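Local coordinates for protein beta-lactamase (Nostoc sp., PDB 6NHS) that probably hydrolyses beta-lactam antibiotics as a class D serine beta-lactamase, through a covalent acyl-enzyme intermediate, at residues I37-R42 with R251-L256. Numbering follows the deposited sequence.
Sequences ILIYDR and RSLKAL
Ile39 points its CD1 methyl at Ser252 and Leu253 of helix 239-255 and at Leu256, which follows them in the chain. Its CG1 lies anti to the carbonyl carbon (chi1 -62°) and the chain then runs on extended, which carries CD1 outward from the sheet. Leu256 meets it tip to tip, CD1 of Leu256 lying 3.6 Å from CD1 of Ile39. Leu253 comes in obliquely: it starts off to one side of the strand, but the end of its side chain comes nearer, its CD2 3.8 Å from Ile39 CD1. The CB of Ser252 touches the same methyl more loosely, at 4.2 Å. Two residues back along the strand, on the same face, Ile37 has CG1 anti to the backbone N (chi1 -171°) and lays CD1 against Ser252, 3.6 Å from CB and 3.5 Å from OG. The hydroxyl beside this methyl is hydrogen-bonded to the carbonyl O of Val248, one turn earlier in the helix, so it has a polar partner although it is buried. Tyr48 and Val22 also border Leu256, while Leu38 and Tyr40 pack on helix 161-172 across the sheet. Alternate strand residues thus face the C-terminal helix, the axes of 37-41 and 251-255 making 42° with each other, in the helix-on-antiparallel-sheet layer characteristic of the serine beta-lactamase and penicillin-binding-protein transpeptidase fold.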
loop_
_atom_site.group_PDB
_atom_site.type_symbol
_atom_site.label_atom_id
_atom_site.label_comp_id
_atom_site.label_asym_id
_atom_site.label_seq_id
_atom_site.Cartn_x
_atom_site.Cartn_y
_atom_site.Cartn_z
ATOM N N ILE A 37 7.390 6.811 -10.529
ATOM C CA ILE A 37 6.452 5.706 -10.682
ATOM C C ILE A 37 7.198 4.538 -11.301
ATOM O O ILE A 37 8.105 4.720 -12.120
ATOM C CB ILE A 37 5.207 6.095 -11.512
ATOM C CG1 ILE A 37 4.160 4.977 -11.459
ATOM C CG2 ILE A 37 5.578 6.409 -12.955
ATOM C CD1 ILE A 37 2.814 5.343 -12.068
ATOM N N LEU A 38 6.828 3.338 -10.878
ATOM C CA LEU A 38 7.345 2.104 -11.442
ATOM C C LEU A 38 6.164 1.216 -11.794
ATOM O O LEU A 38 5.288 0.986 -10.954
ATOM C CB LEU A 38 8.275 1.398 -10.451
ATOM C CG LEU A 38 9.016 0.169 -10.962
ATOM C CD1 LEU A 38 9.945 0.546 -12.107
ATOM C CD2 LEU A 38 9.793 -0.471 -9.821
ATOM N N ILE A 39 6.127 0.731 -13.031
ATOM C CA ILE A 39 5.074 -0.174 -13.479
ATOM C C ILE A 39 5.734 -1.438 -14.009
ATOM O O ILE A 39 6.706 -1.363 -14.769
ATOM C CB ILE A 39 4.173 0.477 -14.545
ATOM C CG1 ILE A 39 3.473 1.710 -13.967
ATOM C CG2 ILE A 39 3.120 -0.507 -15.030
ATOM C CD1 ILE A 39 2.690 2.499 -14.994
ATOM N N TYR A 40 5.225 -2.595 -13.590
ATOM C CA TYR A 40 5.780 -3.883 -13.992
ATOM C C TYR A 40 4.725 -4.678 -14.747
ATOM O O TYR A 40 3.671 -5.011 -14.188
ATOM C CB TYR A 40 6.286 -4.673 -12.784
ATOM C CG TYR A 40 6.847 -6.025 -13.153
ATOM C CD1 TYR A 40 7.990 -6.128 -13.932
ATOM C CD2 TYR A 40 6.237 -7.198 -12.723
ATOM C CE1 TYR A 40 8.511 -7.358 -14.282
ATOM C CE2 TYR A 40 6.751 -8.436 -13.066
ATOM C CZ TYR A 40 7.891 -8.506 -13.846
ATOM O OH TYR A 40 8.422 -9.726 -14.194
ATOM N N ASP A 41 5.021 -4.984 -16.009
ATOM C CA ASP A 41 4.168 -5.789 -16.881
ATOM C C ASP A 41 4.478 -7.258 -16.608
ATOM O O ASP A 41 5.568 -7.740 -16.937
ATOM C CB ASP A 41 4.436 -5.400 -18.336
ATOM C CG ASP A 41 3.645 -6.217 -19.354
ATOM O OD1 ASP A 41 3.254 -7.375 -19.095
ATOM O OD2 ASP A 41 3.440 -5.684 -20.463
ATOM N N ARG A 42 3.520 -7.975 -16.013
ATOM C CA ARG A 42 3.796 -9.342 -15.576
ATOM C C ARG A 42 4.037 -10.274 -16.756
ATOM O O ARG A 42 5.022 -11.023 -16.773
ATOM C CB ARG A 42 2.652 -9.878 -14.720
ATOM C CG ARG A 42 2.957 -11.264 -14.174
ATOM C CD ARG A 42 1.703 -11.991 -13.742
ATOM N NE ARG A 42 0.841 -12.308 -14.875
ATOM C CZ ARG A 42 -0.369 -12.844 -14.756
ATOM N NH1 ARG A 42 -1.096 -13.100 -15.838
ATOM N NH2 ARG A 42 -0.853 -13.119 -13.550
ATOM N N ARG A 251 -2.884 8.716 -15.085
ATOM C CA ARG A 251 -2.347 9.238 -16.336
ATOM C C ARG A 251 -1.228 8.356 -16.868
ATOM O O ARG A 251 -1.074 8.205 -18.086
ATOM C CB ARG A 251 -1.865 10.674 -16.136
ATOM C CG ARG A 251 -2.973 11.615 -15.686
ATOM C CD ARG A 251 -2.524 13.060 -15.721
ATOM N NE ARG A 251 -3.564 13.962 -15.236
ATOM C CZ ARG A 251 -3.553 15.280 -15.411
ATOM N NH1 ARG A 251 -2.556 15.854 -16.073
ATOM N NH2 ARG A 251 -4.544 16.021 -14.932
ATOM N N SER A 252 -0.439 7.757 -15.972
ATOM C CA SER A 252 0.633 6.868 -16.412
ATOM C C SER A 252 0.070 5.620 -17.081
ATOM O O SER A 252 0.504 5.239 -18.175
ATOM C CB SER A 252 1.523 6.490 -15.228
ATOM O OG SER A 252 2.057 7.645 -14.606
ATOM N N LEU A 253 -0.907 4.975 -16.438
ATOM C CA LEU A 253 -1.518 3.776 -17.006
ATOM C C LEU A 253 -2.194 4.070 -18.341
ATOM O O LEU A 253 -2.095 3.272 -19.282
ATOM C CB LEU A 253 -2.520 3.185 -16.014
ATOM C CG LEU A 253 -1.919 2.642 -14.715
ATOM C CD1 LEU A 253 -3.013 2.263 -13.728
ATOM C CD2 LEU A 253 -1.011 1.454 -14.991
ATOM N N LYS A 254 -2.881 5.210 -18.451
ATOM C CA LYS A 254 -3.515 5.555 -19.722
ATOM C C LYS A 254 -2.473 5.839 -20.799
ATOM O O LYS A 254 -2.686 5.519 -21.973
ATOM C CB LYS A 254 -4.451 6.747 -19.539
ATOM C CG LYS A 254 -5.782 6.370 -18.903
ATOM C CD LYS A 254 -6.811 7.473 -19.039
ATOM C CE LYS A 254 -6.662 8.516 -17.946
ATOM N NZ LYS A 254 -7.976 8.783 -17.295
ATOM N N ALA A 255 -1.336 6.432 -20.420
ATOM C CA ALA A 255 -0.252 6.641 -21.375
ATOM C C ALA A 255 0.263 5.330 -21.951
ATOM O O ALA A 255 0.817 5.322 -23.055
ATOM C CB ALA A 255 0.896 7.406 -20.716
ATOM N N LEU A 256 0.098 4.230 -21.225
ATOM C CA LEU A 256 0.445 2.904 -21.705
ATOM C C LEU A 256 -0.706 2.222 -22.436
ATOM O O LEU A 256 -0.580 1.052 -22.806
ATOM C CB LEU A 256 0.909 2.033 -20.535
ATOM C CG LEU A 256 2.154 2.549 -19.812
ATOM C CD1 LEU A 256 2.391 1.782 -18.531
ATOM C CD2 LEU A 256 3.369 2.464 -20.719
#